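ABC sugar transporter, periplasmic sugar binding protein (Legionella pneumophila subsp. pneumophila, PDB 3ROT) probably binds a sugar in the periplasm as the solute-binding component of an ABC transporter. Local coordinates at residues I9-Q14 / T68-T73; K49-I54 / D72-K77; S78-N83 / K101-V106; V92-K97 / P140-L145. All blocks are in the same frame, centred on the assembly; numbering follows the deposited sequence.

Interaction 1 of 4, residues I9-Q14 / T68-T73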
loop_
_atom_site.group_PDB
_atom_site.type_symbol
_atom_site.label_atom_id
_atom_site.label_comp_id
_atom_site.label_asym_id
_atom_site.label_seq_id
_atom_site.Cartn_x
_atom_site.Cartn_y
_atom_site.Cartn_z
ATOM N N ILE A 9 -1.623 4.823 -19.199
ATOM C CA ILE A 9 -0.338 4.927 -18.537
ATOM C C ILE A 9 -0.380 5.906 -17.370
ATOM O O ILE A 9 -0.894 7.016 -17.499
ATOM C CB ILE A 9 0.732 5.340 -19.577
ATOM C CG1 ILE A 9 0.639 4.393 -20.784
ATOM C CG2 ILE A 9 2.121 5.294 -18.951
ATOM C CD1 ILE A 9 1.578 4.688 -21.946
ATOM N N THR A 10 0.145 5.484 -16.219
ATOM C CA THR A 10 0.167 6.337 -15.037
ATOM C C THR A 10 1.535 6.330 -14.371
ATOM O O THR A 10 2.428 5.589 -14.769
ATOM C CB THR A 10 -0.899 5.908 -13.989
ATOM O OG1 THR A 10 -0.577 4.613 -13.469
ATOM C CG2 THR A 10 -2.287 5.876 -14.631
ATOM N N HIS A 11 1.691 7.174 -13.362
ATOM C CA HIS A 11 2.953 7.283 -12.642
ATOM C C HIS A 11 2.951 6.485 -11.340
ATOM O O HIS A 11 3.927 6.498 -10.600
ATOM C CB HIS A 11 3.257 8.757 -12.339
ATOM C CG HIS A 11 2.130 9.476 -11.664
ATOM N ND1 HIS A 11 1.120 10.105 -12.364
ATOM C CD2 HIS A 11 1.830 9.625 -10.351
ATOM C CE1 HIS A 11 0.248 10.612 -11.510
ATOM N NE2 HIS A 11 0.654 10.334 -10.283
ATOM N N GLY A 12 1.850 5.798 -11.059
ATOM C CA GLY A 12 1.763 5.010 -9.842
ATOM C C GLY A 12 0.709 3.926 -9.963
ATOM O O GLY A 12 -0.151 3.985 -10.844
ATOM N N SER A 13 0.755 2.946 -9.066
ATOM C CA SER A 13 -0.198 1.852 -9.125
ATOM C C SER A 13 -0.529 1.222 -7.777
ATOM O O SER A 13 -1.330 0.295 -7.714
ATOM C CB SER A 13 0.341 0.773 -10.066
ATOM O OG SER A 13 1.579 0.274 -9.584
ATOM N N GLN A 14 0.071 1.718 -6.701
ATOM C CA GLN A 14 -0.186 1.144 -5.380
ATOM C C GLN A 14 -1.387 1.767 -4.666
ATOM O O GLN A 14 -2.157 1.070 -4.004
ATOM C CB GLN A 14 1.063 1.264 -4.496
ATOM C CG GLN A 14 2.326 0.615 -5.074
ATOM C CD GLN A 14 2.066 -0.734 -5.739
ATOM O OE1 GLN A 14 1.715 -0.800 -6.920
ATOM N NE2 GLN A 14 2.234 -1.818 -4.979
ATOM N N THR A 68 -1.218 10.124 -17.445
ATOM C CA THR A 68 -1.127 11.200 -16.479
ATOM C C THR A 68 0.110 11.980 -16.936
ATOM O O THR A 68 0.966 11.437 -17.627
ATOM C CB THR A 68 -0.899 10.663 -15.046
ATOM O OG1 THR A 68 0.394 10.056 -14.965
ATOM C CG2 THR A 68 -1.947 9.619 -14.687
ATOM N N ILE A 69 0.194 13.256 -16.579
ATOM C CA ILE A 69 1.336 14.065 -16.967
ATOM C C ILE A 69 1.683 14.909 -15.742
ATOM O O ILE A 69 1.360 16.099 -15.684
ATOM C CB ILE A 69 0.986 14.967 -18.182
ATOM C CG1 ILE A 69 0.281 14.132 -19.259
ATOM C CG2 ILE A 69 2.264 15.604 -18.751
ATOM C CD1 ILE A 69 -0.127 14.913 -20.524
ATOM N N PRO A 70 2.335 14.287 -14.735
ATOM C CA PRO A 70 2.745 14.917 -13.473
ATOM C C PRO A 70 3.990 15.797 -13.523
ATOM O O PRO A 70 4.499 16.194 -12.479
ATOM C CB PRO A 70 2.940 13.725 -12.550
ATOM C CG PRO A 70 3.547 12.726 -13.468
ATOM C CD PRO A 70 2.700 12.858 -14.735
ATOM N N SER A 71 4.481 16.092 -14.722
ATOM C CA SER A 71 5.668 16.929 -14.883
ATOM C C SER A 71 5.512 17.859 -16.082
ATOM O O SER A 71 4.955 17.469 -17.111
ATOM C CB SER A 71 6.910 16.058 -15.074
ATOM O OG SER A 71 8.064 16.845 -15.329
ATOM N N ASP A 72 6.006 19.087 -15.949
ATOM C CA ASP A 72 5.919 20.052 -17.037
ATOM C C ASP A 72 7.033 19.858 -18.067
ATOM O O ASP A 72 6.965 20.419 -19.161
ATOM C CB ASP A 72 5.984 21.490 -16.502
ATOM C CG ASP A 72 4.702 21.925 -15.812
ATOM O OD1 ASP A 72 3.622 21.848 -16.439
ATOM O OD2 ASP A 72 4.776 22.359 -14.643
ATOM N N THR A 73 8.041 19.055 -17.734
ATOM C CA THR A 73 9.170 18.837 -18.642
ATOM C C THR A 73 9.459 17.392 -19.082
ATOM O O THR A 73 9.799 17.141 -20.242
ATOM C CB THR A 73 10.476 19.403 -18.022
ATOM O OG1 THR A 73 10.637 18.889 -16.690
ATOM C CG2 THR A 73 10.430 20.916 -17.973
#

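Interaction 2 of 4, residues K49-I54 / D72-K77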
loop_
_atom_site.group_PDB
_atom_site.type_symbol
_atom_site.label_atom_id
_atom_site.label_comp_id
_atom_site.label_asym_id
_atom_site.label_seq_id
_atom_site.Cartn_x
_atom_site.Cartn_y
_atom_site.Cartn_z
ATOM N N LYS A 49 10.550 6.010 -15.724
ATOM C CA LYS A 49 9.977 4.715 -16.072
ATOM C C LYS A 49 8.700 4.934 -16.887
ATOM O O LYS A 49 8.480 4.278 -17.912
ATOM C CB LYS A 49 9.652 3.931 -14.805
ATOM C CG LYS A 49 9.150 2.532 -15.056
ATOM C CD LYS A 49 10.121 1.750 -15.921
ATOM C CE LYS A 49 9.960 0.259 -15.696
ATOM N NZ LYS A 49 10.196 -0.081 -14.257
ATOM N N GLN A 50 7.863 5.861 -16.429
ATOM C CA GLN A 50 6.624 6.169 -17.135
ATOM C C GLN A 50 6.930 6.705 -18.530
ATOM O O GLN A 50 6.232 6.381 -19.488
ATOM C CB GLN A 50 5.785 7.195 -16.356
ATOM C CG GLN A 50 4.656 7.805 -17.192
ATOM C CD GLN A 50 3.701 8.665 -16.387
ATOM O OE1 GLN A 50 4.083 9.280 -15.394
ATOM N NE2 GLN A 50 2.447 8.726 -16.829
ATOM N N VAL A 51 7.970 7.529 -18.641
ATOM C CA VAL A 51 8.355 8.085 -19.932
ATOM C C VAL A 51 8.720 6.940 -20.877
ATOM O O VAL A 51 8.346 6.947 -22.049
ATOM C CB VAL A 51 9.557 9.059 -19.797
ATOM C CG1 VAL A 51 10.139 9.367 -21.171
ATOM C CG2 VAL A 51 9.104 10.349 -19.128
ATOM N N GLN A 52 9.441 5.952 -20.363
ATOM C CA GLN A 52 9.819 4.810 -21.182
ATOM C C GLN A 52 8.563 4.035 -21.595
ATOM O O GLN A 52 8.451 3.583 -22.734
ATOM C CB GLN A 52 10.785 3.908 -20.411
ATOM C CG GLN A 52 11.265 2.706 -21.203
ATOM C CD GLN A 52 11.667 3.070 -22.621
ATOM O OE1 GLN A 52 12.416 4.027 -22.845
ATOM N NE2 GLN A 52 11.174 2.302 -23.590
ATOM N N PHE A 53 7.618 3.886 -20.668
ATOM C CA PHE A 53 6.364 3.195 -20.975
ATOM C C PHE A 53 5.661 3.857 -22.167
ATOM O O PHE A 53 5.244 3.186 -23.116
ATOM C CB PHE A 53 5.425 3.214 -19.768
ATOM C CG PHE A 53 5.753 2.191 -18.718
ATOM C CD1 PHE A 53 5.942 0.856 -19.063
ATOM C CD2 PHE A 53 5.830 2.554 -17.377
ATOM C CE1 PHE A 53 6.200 -0.106 -18.086
ATOM C CE2 PHE A 53 6.087 1.602 -16.397
ATOM C CZ PHE A 53 6.272 0.268 -16.752
ATOM N N ILE A 54 5.520 5.179 -22.104
ATOM C CA ILE A 54 4.879 5.950 -23.161
ATOM C C ILE A 54 5.624 5.772 -24.476
ATOM O O ILE A 54 5.021 5.631 -25.536
ATOM C CB ILE A 54 4.862 7.459 -22.816
ATOM C CG1 ILE A 54 3.975 7.701 -21.594
ATOM C CG2 ILE A 54 4.379 8.261 -24.008
ATOM C CD1 ILE A 54 4.014 9.111 -21.072
ATOM N N ASP A 72 6.006 19.087 -15.949
ATOM C CA ASP A 72 5.919 20.052 -17.037
ATOM C C ASP A 72 7.033 19.858 -18.067
ATOM O O ASP A 72 6.965 20.419 -19.161
ATOM C CB ASP A 72 5.984 21.490 -16.502
ATOM C CG ASP A 72 4.702 21.925 -15.812
ATOM O OD1 ASP A 72 3.622 21.848 -16.439
ATOM O OD2 ASP A 72 4.776 22.359 -14.643
ATOM N N THR A 73 8.041 19.055 -17.734
ATOM C CA THR A 73 9.170 18.837 -18.642
ATOM C C THR A 73 9.459 17.392 -19.082
ATOM O O THR A 73 9.799 17.141 -20.242
ATOM C CB THR A 73 10.476 19.403 -18.022
ATOM O OG1 THR A 73 10.637 18.889 -16.690
ATOM C CG2 THR A 73 10.430 20.916 -17.973
ATOM N N ALA A 74 9.334 16.453 -18.152
ATOM C CA ALA A 74 9.616 15.047 -18.418
ATOM C C ALA A 74 8.936 14.415 -19.630
ATOM O O ALA A 74 9.542 13.593 -20.322
ATOM C CB ALA A 74 9.293 14.224 -17.177
ATOM N N PHE A 75 7.694 14.797 -19.899
ATOM C CA PHE A 75 6.937 14.197 -20.997
ATOM C C PHE A 75 6.870 14.930 -22.341
ATOM O O PHE A 75 6.396 14.366 -23.333
ATOM C CB PHE A 75 5.522 13.919 -20.493
ATOM C CG PHE A 75 5.497 13.107 -19.231
ATOM C CD1 PHE A 75 5.586 11.719 -19.283
ATOM C CD2 PHE A 75 5.475 13.732 -17.988
ATOM C CE1 PHE A 75 5.658 10.966 -18.116
ATOM C CE2 PHE A 75 5.546 12.992 -16.818
ATOM C CZ PHE A 75 5.639 11.601 -16.880
ATOM N N SER A 76 7.358 16.166 -22.380
ATOM C CA SER A 76 7.321 16.978 -23.598
ATOM C C SER A 76 7.682 16.265 -24.893
ATOM O O SER A 76 6.885 16.213 -25.828
ATOM C CB SER A 76 8.225 18.194 -23.431
ATOM O OG SER A 76 7.855 18.916 -22.273
ATOM N N LYS A 77 8.890 15.724 -24.949
ATOM C CA LYS A 77 9.360 15.044 -26.148
ATOM C C LYS A 77 8.463 13.883 -26.551
ATOM O O LYS A 77 8.142 13.720 -27.725
ATOM C CB LYS A 77 10.784 14.539 -25.934
ATOM C CG LYS A 77 11.551 14.346 -27.222
ATOM C CD LYS A 77 12.767 15.261 -27.256
ATOM C CE LYS A 77 12.379 16.708 -26.999
ATOM N NZ LYS A 77 13.573 17.602 -26.940
#

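Interaction 3 of 4, residues S78-N83 / K101-V106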
loop_
_atom_site.group_PDB
_atom_site.type_symbol
_atom_site.label_atom_id
_atom_site.label_comp_id
_atom_site.label_asym_id
_atom_site.label_seq_id
_atom_site.Cartn_x
_atom_site.Cartn_y
_atom_site.Cartn_z
ATOM N N SER A 78 8.069 13.075 -25.576
ATOM C CA SER A 78 7.208 11.926 -25.834
ATOM C C SER A 78 5.857 12.378 -26.378
ATOM O O SER A 78 5.331 11.792 -27.326
ATOM C CB SER A 78 6.999 11.129 -24.546
ATOM O OG SER A 78 8.243 10.735 -23.990
ATOM N N LEU A 79 5.303 13.425 -25.769
ATOM C CA LEU A 79 4.019 13.971 -26.185
ATOM C C LEU A 79 4.105 14.512 -27.603
ATOM O O LEU A 79 3.220 14.274 -28.422
ATOM C CB LEU A 79 3.587 15.087 -25.231
ATOM C CG LEU A 79 3.164 14.590 -23.846
ATOM C CD1 LEU A 79 2.881 15.780 -22.935
ATOM C CD2 LEU A 79 1.929 13.690 -23.978
ATOM N N GLN A 80 5.172 15.250 -27.878
ATOM C CA GLN A 80 5.376 15.813 -29.202
ATOM C C GLN A 80 5.546 14.692 -30.221
ATOM O O GLN A 80 5.009 14.757 -31.331
ATOM C CB GLN A 80 6.600 16.732 -29.195
ATOM C CG GLN A 80 6.319 18.096 -28.589
ATOM C CD GLN A 80 7.575 18.919 -28.397
ATOM O OE1 GLN A 80 8.506 18.843 -29.196
ATOM N NE2 GLN A 80 7.601 19.724 -27.341
ATOM N N ARG A 81 6.286 13.660 -29.838
ATOM C CA ARG A 81 6.493 12.521 -30.727
ATOM C C ARG A 81 5.131 11.921 -31.058
ATOM O O ARG A 81 4.790 11.734 -32.228
ATOM C CB ARG A 81 7.373 11.466 -30.049
ATOM C CG ARG A 81 7.616 10.219 -30.890
ATOM C CD ARG A 81 8.393 9.166 -30.110
ATOM N NE ARG A 81 8.309 7.849 -30.739
ATOM C CZ ARG A 81 8.727 6.715 -30.177
ATOM N NH1 ARG A 81 9.267 6.725 -28.963
ATOM N NH2 ARG A 81 8.604 5.565 -30.830
ATOM N N ALA A 82 4.352 11.627 -30.018
ATOM C CA ALA A 82 3.025 11.055 -30.201
ATOM C C ALA A 82 2.208 11.921 -31.144
ATOM O O ALA A 82 1.499 11.420 -32.022
ATOM C CB ALA A 82 2.318 10.946 -28.862
ATOM N N ASN A 83 2.313 13.232 -30.962
ATOM C CA ASN A 83 1.576 14.168 -31.792
ATOM C C ASN A 83 1.962 14.038 -33.268
ATOM O O ASN A 83 1.102 14.088 -34.152
ATOM C CB ASN A 83 1.823 15.593 -31.307
ATOM C CG ASN A 83 0.831 16.571 -31.882
ATOM O OD1 ASN A 83 -0.373 16.404 -31.723
ATOM N ND2 ASN A 83 1.330 17.599 -32.556
ATOM N N LYS A 101 3.860 23.017 -25.399
ATOM C CA LYS A 101 5.086 22.255 -25.179
ATOM C C LYS A 101 4.764 20.798 -24.864
ATOM O O LYS A 101 5.544 19.899 -25.185
ATOM C CB LYS A 101 5.882 22.868 -24.022
ATOM C CG LYS A 101 6.212 24.331 -24.246
ATOM C CD LYS A 101 6.916 24.975 -23.054
ATOM C CE LYS A 101 8.365 24.537 -22.937
ATOM N NZ LYS A 101 9.106 25.379 -21.948
ATOM N N ASN A 102 3.611 20.576 -24.234
ATOM C CA ASN A 102 3.171 19.233 -23.859
ATOM C C ASN A 102 1.804 18.950 -24.471
ATOM O O ASN A 102 0.789 18.931 -23.775
ATOM C CB ASN A 102 3.087 19.112 -22.333
ATOM C CG ASN A 102 4.405 19.409 -21.655
ATOM O OD1 ASN A 102 4.603 20.488 -21.090
ATOM N ND2 ASN A 102 5.321 18.457 -21.717
ATOM N N PRO A 103 1.770 18.699 -25.788
ATOM C CA PRO A 103 0.516 18.424 -26.492
ATOM C C PRO A 103 -0.243 17.176 -26.060
ATOM O O PRO A 103 0.341 16.119 -25.813
ATOM C CB PRO A 103 0.955 18.354 -27.955
ATOM C CG PRO A 103 2.324 17.773 -27.852
ATOM C CD PRO A 103 2.925 18.521 -26.688
ATOM N N TYR A 104 -1.558 17.332 -25.961
ATOM C CA TYR A 104 -2.483 16.261 -25.618
ATOM C C TYR A 104 -3.825 16.830 -26.063
ATOM O O TYR A 104 -3.978 18.048 -26.155
ATOM C CB TYR A 104 -2.445 15.923 -24.112
ATOM C CG TYR A 104 -2.908 17.011 -23.162
ATOM C CD1 TYR A 104 -4.265 17.211 -22.911
ATOM C CD2 TYR A 104 -1.992 17.858 -22.539
ATOM C CE1 TYR A 104 -4.701 18.222 -22.077
ATOM C CE2 TYR A 104 -2.418 18.878 -21.701
ATOM C CZ TYR A 104 -3.778 19.056 -21.477
ATOM O OH TYR A 104 -4.223 20.076 -20.683
ATOM N N LEU A 105 -4.786 15.964 -26.368
ATOM C CA LEU A 105 -6.078 16.434 -26.850
ATOM C C LEU A 105 -6.940 17.092 -25.782
ATOM O O LEU A 105 -7.212 18.298 -25.845
ATOM C CB LEU A 105 -6.835 15.279 -27.505
ATOM C CG LEU A 105 -6.196 14.718 -28.782
ATOM C CD1 LEU A 105 -6.952 13.475 -29.207
ATOM C CD2 LEU A 105 -6.217 15.762 -29.901
ATOM N N VAL A 106 -7.358 16.305 -24.798
ATOM C CA VAL A 106 -8.205 16.811 -23.723
ATOM C C VAL A 106 -7.775 16.244 -22.379
ATOM O O VAL A 106 -6.955 15.327 -22.313
ATOM C CB VAL A 106 -9.678 16.450 -23.968
ATOM C CG1 VAL A 106 -10.171 17.148 -25.236
ATOM C CG2 VAL A 106 -9.820 14.936 -24.106
#

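Interaction 4 of 4, residues V92-K97 / P140-L145. With GOL (glycerol), chain C.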
loop_
_atom_site.group_PDB
_atom_site.type_symbol
_atom_site.label_atom_id
_atom_site.label_comp_id
_atom_site.label_asym_id
_atom_site.label_seq_id
_atom_site.Cartn_x
_atom_site.Cartn_y
_atom_site.Cartn_z
ATOM N N VAL A 92 -5.133 12.366 -18.224
ATOM C CA VAL A 92 -6.030 12.025 -17.136
ATOM C C VAL A 92 -5.349 12.236 -15.788
ATOM O O VAL A 92 -4.122 12.105 -15.668
ATOM C CB VAL A 92 -6.499 10.554 -17.236
ATOM C CG1 VAL A 92 -7.226 10.329 -18.546
ATOM C CG2 VAL A 92 -5.307 9.623 -17.127
ATOM N N ASP A 93 -6.156 12.587 -14.791
ATOM C CA ASP A 93 -5.704 12.800 -13.419
ATOM C C ASP A 93 -4.858 14.048 -13.215
ATOM O O ASP A 93 -5.188 14.887 -12.395
ATOM C CB ASP A 93 -4.938 11.568 -12.929
ATOM C CG ASP A 93 -4.397 11.738 -11.519
ATOM O OD1 ASP A 93 -5.197 11.701 -10.556
ATOM O OD2 ASP A 93 -3.171 11.911 -11.384
ATOM N N THR A 94 -3.765 14.163 -13.957
ATOM C CA THR A 94 -2.883 15.317 -13.830
ATOM C C THR A 94 -2.504 15.800 -15.213
ATOM O O THR A 94 -2.235 14.993 -16.110
ATOM C CB THR A 94 -1.568 14.972 -13.090
ATOM O OG1 THR A 94 -1.863 14.318 -11.851
ATOM C CG2 THR A 94 -0.763 16.250 -12.810
ATOM N N ARG A 95 -2.474 17.117 -15.381
ATOM C CA ARG A 95 -2.117 17.695 -16.667
ATOM C C ARG A 95 -1.056 18.777 -16.518
ATOM O O ARG A 95 -0.921 19.382 -15.456
ATOM C CB ARG A 95 -3.346 18.297 -17.340
ATOM C CG ARG A 95 -3.949 19.465 -16.592
ATOM C CD ARG A 95 -4.828 20.262 -17.520
ATOM N NE ARG A 95 -5.852 21.023 -16.820
ATOM C CZ ARG A 95 -6.876 21.618 -17.433
ATOM N NH1 ARG A 95 -6.996 21.536 -18.755
ATOM N NH2 ARG A 95 -7.789 22.282 -16.729
ATOM N N PRO A 96 -0.292 19.035 -17.592
ATOM C CA PRO A 96 0.764 20.051 -17.596
ATOM C C PRO A 96 0.172 21.455 -17.704
ATOM O O PRO A 96 -0.986 21.622 -18.076
ATOM C CB PRO A 96 1.581 19.676 -18.826
ATOM C CG PRO A 96 0.513 19.239 -19.785
ATOM C CD PRO A 96 -0.381 18.368 -18.903
ATOM N N LYS A 97 0.968 22.469 -17.396
ATOM C CA LYS A 97 0.476 23.841 -17.478
ATOM C C LYS A 97 0.418 24.362 -18.923
ATOM O O LYS A 97 -0.478 25.123 -19.282
ATOM C CB LYS A 97 1.351 24.777 -16.630
ATOM C CG LYS A 97 2.752 24.990 -17.183
ATOM C CD LYS A 97 3.452 26.183 -16.529
ATOM C CE LYS A 97 3.767 25.927 -15.056
ATOM N NZ LYS A 97 4.478 27.078 -14.408
ATOM N N PRO A 140 6.680 15.557 -3.634
ATOM C CA PRO A 140 7.091 16.863 -4.156
ATOM C C PRO A 140 7.477 16.613 -5.622
ATOM O O PRO A 140 8.011 15.555 -5.956
ATOM C CB PRO A 140 8.289 17.215 -3.277
ATOM C CG PRO A 140 7.917 16.599 -1.964
ATOM C CD PRO A 140 7.403 15.232 -2.391
ATOM N N GLY A 141 7.193 17.560 -6.502
ATOM C CA GLY A 141 7.518 17.344 -7.900
ATOM C C GLY A 141 6.252 17.055 -8.686
ATOM O O GLY A 141 6.172 17.360 -9.873
ATOM N N HIS A 142 5.261 16.462 -8.022
ATOM C CA HIS A 142 3.978 16.159 -8.658
ATOM C C HIS A 142 3.241 17.489 -8.833
ATOM O O HIS A 142 2.766 18.075 -7.859
ATOM C CB HIS A 142 3.165 15.218 -7.766
ATOM C CG HIS A 142 1.879 14.756 -8.379
ATOM N ND1 HIS A 142 0.950 15.625 -8.909
ATOM C CD2 HIS A 142 1.337 13.521 -8.483
ATOM C CE1 HIS A 142 -0.110 14.946 -9.307
ATOM N NE2 HIS A 142 0.098 13.667 -9.059
ATOM N N ILE A 143 3.132 17.957 -10.074
ATOM C CA ILE A 143 2.498 19.247 -10.348
ATOM C C ILE A 143 1.024 19.346 -9.968
ATOM O O ILE A 143 0.508 20.443 -9.717
ATOM C CB ILE A 143 2.678 19.643 -11.833
ATOM C CG1 ILE A 143 1.962 18.643 -12.748
ATOM C CG2 ILE A 143 4.165 19.698 -12.164
ATOM C CD1 ILE A 143 2.150 18.937 -14.238
ATOM N N GLY A 144 0.350 18.204 -9.913
ATOM C CA GLY A 144 -1.051 18.209 -9.531
ATOM C C GLY A 144 -1.158 18.488 -8.043
ATOM O O GLY A 144 -1.963 19.315 -7.605
ATOM N N LEU A 145 -0.335 17.807 -7.252
ATOM C CA LEU A 145 -0.368 18.014 -5.818
ATOM C C LEU A 145 0.098 19.423 -5.435
ATOM O O LEU A 145 -0.343 19.961 -4.428
ATOM C CB LEU A 145 0.474 16.944 -5.110
ATOM C CG LEU A 145 0.085 15.497 -5.440
ATOM C CD1 LEU A 145 0.820 14.547 -4.505
ATOM C CD2 LEU A 145 -1.426 15.314 -5.302
HETATM C C1 GOL C . -2.474 11.195 -7.910
HETATM O O1 GOL C . -2.000 11.748 -9.113
HETATM C C2 GOL C . -3.987 11.403 -7.729
HETATM O O2 GOL C . -4.374 12.728 -8.042
HETATM C C3 GOL C . -4.367 11.046 -6.296
HETATM O O3 GOL C . -5.035 12.111 -5.667
#

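Interaction 1 of 4, residues I9-Q14 / T68-T73
His11 is gripped at its ring edge by a hydroxyl and roofed by a proline, both from the loop 68-73. Its ND1 lies 2.7 Å from Thr68 OG1 in a short, nearly straight hydrogen bond (160°) in which either atom could be the donor. The imidazole reaches that hydroxyl because CG sits between the backbone N and the carbonyl carbon (chi1 52°). Over one face, Pro70 CB makes a CH-pi contact 4.3 Å from the ring centroid and 20° off the ring normal, displaced toward the rim. One residue earlier, Thr10 CG2 lies 3.8 Å from Thr68 CG2. Thr68 N donates to Ile9 O at 3.1 Å; that backbone bond, from just after strand 64-67 to the end of strand 5-9, keeps the two chains together where adjacent parallel strands of the Rossmann-like sheet give way to loops. Thr10 OG1 donates to Gly12 O at 2.7 Å, within its own loop. Thr68 OG1 is also hydrogen-bonded to Gln50 NE2. With ND1 held by Thr68, NE2 hydrogen-bonded to a glycerol and one face covered, the rotation of the buried imidazole is fixed, and its NE2 is directed at the pocket that the glycerol occupies.

Interaction 2 of 4, residues K49-I54 / D72-K77
Phe75 has the most surface buried here, inserted from just ahead of helix 76-85 against helix 47-59, with Val51 and Gln50 among its partners. Both helices belong to the alternating beta-alpha units of a Rossmann-like periplasmic binding protein lobe, joined through strand 64-67, and the closest backbone approach is 6.4 Å between the CA atoms of Val51 and Phe75. The torsion of Phe75 (chi1 -54°) places CG beside its backbone N, and the ring then extends toward the neighbouring helix. Gln50, Val51 and Ile54, spanning one turn of that helix, all reach the same ring. Val51 brings its CG2 branch to 3.6 Å from Phe75 CE1; the same methyl lies 4.3 Å from Ala74 CB and also nears the carbonyl oxygen of Ala74. Further along the helix, the Ile54 and Phe75 side chains cross at about a right angle, CD1 of Ile54 lying 3.5 Å from Phe75 CD1. Gln50, extended beyond CG, passes the far end of the ring with its amide plane turned 73° from the ring plane. Its NE2 is hydrogen-bonded to Thr68, which anchors the amide. Pro70 and Val47 also touch Phe75, adding to its apolar surroundings. The buried Gln50 OE1 has no hydrogen-bonding partner in the model; it lies 3.2 Å from Phe75 CZ.

Interaction 3 of 4, residues S78-N83 / K101-V106
Leu79 lays its side chain against the backbone and ring of the Asn102-Pro103 step, one methyl branch to each residue. CD1 packs at 3.4 Å from Asn102 CB, whereas CD2 meets the chain further on, 3.4 Å from Pro103 O. Between them and closer to the helix, Leu79 CB rests 3.8 Å from Pro103 CD. With CG anti to the carbonyl carbon (chi1 -71°), the two methyls spread along the loop. The CA atoms of Leu79 and Pro103 are 5.7 Å apart. Pro103 has the largest area buried by the contact, just ahead of Leu79. Its ring lies against the helix, reaching Gln80 CG through CD and approaching Asn83, whose CB is 4.1 Å from Pro103 CG at the outer margin.

Polar anchorage comes from Gln80. Its extended chain carries NE2 to Lys101 O in a hydrogen bond of 3.0 Å that is nearly straight, at 168°. The acceptor lies in the plane of the amide, while the donor approaches the carbonyl at 132°, tilted from the carbonyl plane. A side-chain donor thus secures the loop backbone just ahead of the apolar patch.

The contact joins helix 76-85 to the loop that runs from strand 89-92 to strand 107-109. On its inner side Leu79 and Ala82 touch Val89 of strand 89-92, and Ser78 leans on helix 47-59; at the other end of the loop, Leu105 and Val106 make backbone hydrogen bonds to Val89 and Ala91.

Interaction 4 of 4, residues V92-K97 / P140-L145
The glycerol pocket between the two lobes is bordered here by Asp93 on one side and His142 on the other, both bonded to the same ligand hydroxyl. Glycerol O1 lies 2.6 Å from Asp93 OD2, to which it donates, and receives the NE2 hydrogen of His142 at 2.8 Å and 161°, in the plane of the imidazole. The second carboxylate oxygen takes glycerol O2, so the two oxygens of Asp93 each hold one hydroxyl. Thr94 steadies the acid: its OG1 donates to Asp93 OD2 at 2.8 Å, arriving from above the carboxylate plane, 54° out of it. The same OG1 stands obliquely to the imidazole, near His142 CE1.

Glycerol is probably from the crystallisation liquor, yet its site lies in the interlobe cleft where periplasmic binding proteins of this type hold their sugars; Arg148, Asp225 and His11 also hydrogen-bond to it. The two segments come from different lobes, the loop after strand 89-92 and the start of helix 143-158. His142 occupies the N-cap position of that helix, and its ND1 accepts weakly from Gly144 N. The side chain is swung out anti to its backbone N (chi1 -175°), which lets one imidazole serve the helix end with ND1 and the ligand with NE2.

Further along both segments, away from the ligand, the contact becomes apolar. Thr94 CG2 packs 3.6 Å from Ile143 CG1 and close to Gly144 N. The end of the isoleucine passes along the loop, where CD1 touches Arg95 O at 3.3 Å and Pro96 CA at 3.8 Å.

From the N terminus, interaction 1 closes the longest loop, bringing the turn after strand 5-9 to that after strand 64-67. Interaction 2 opens within that span and ends on the same part of the chain, sharing Asp72 and Thr73, so helix 47-59 is tied to the start of helix 76-85. Interaction 3 folds the loop after strand 89-92 back on helix 76-85, and interaction 4 brings that same loop to the start of helix 143-158; the two cross, since 92-97 lies between 78-83 and 101-106. Thr68 to Gln50 links interactions 1 and 2, and Ile69 to Thr94 links 1 and 4. Interactions 1 to 3 consolidate one lobe; interaction 4 connects it with the other.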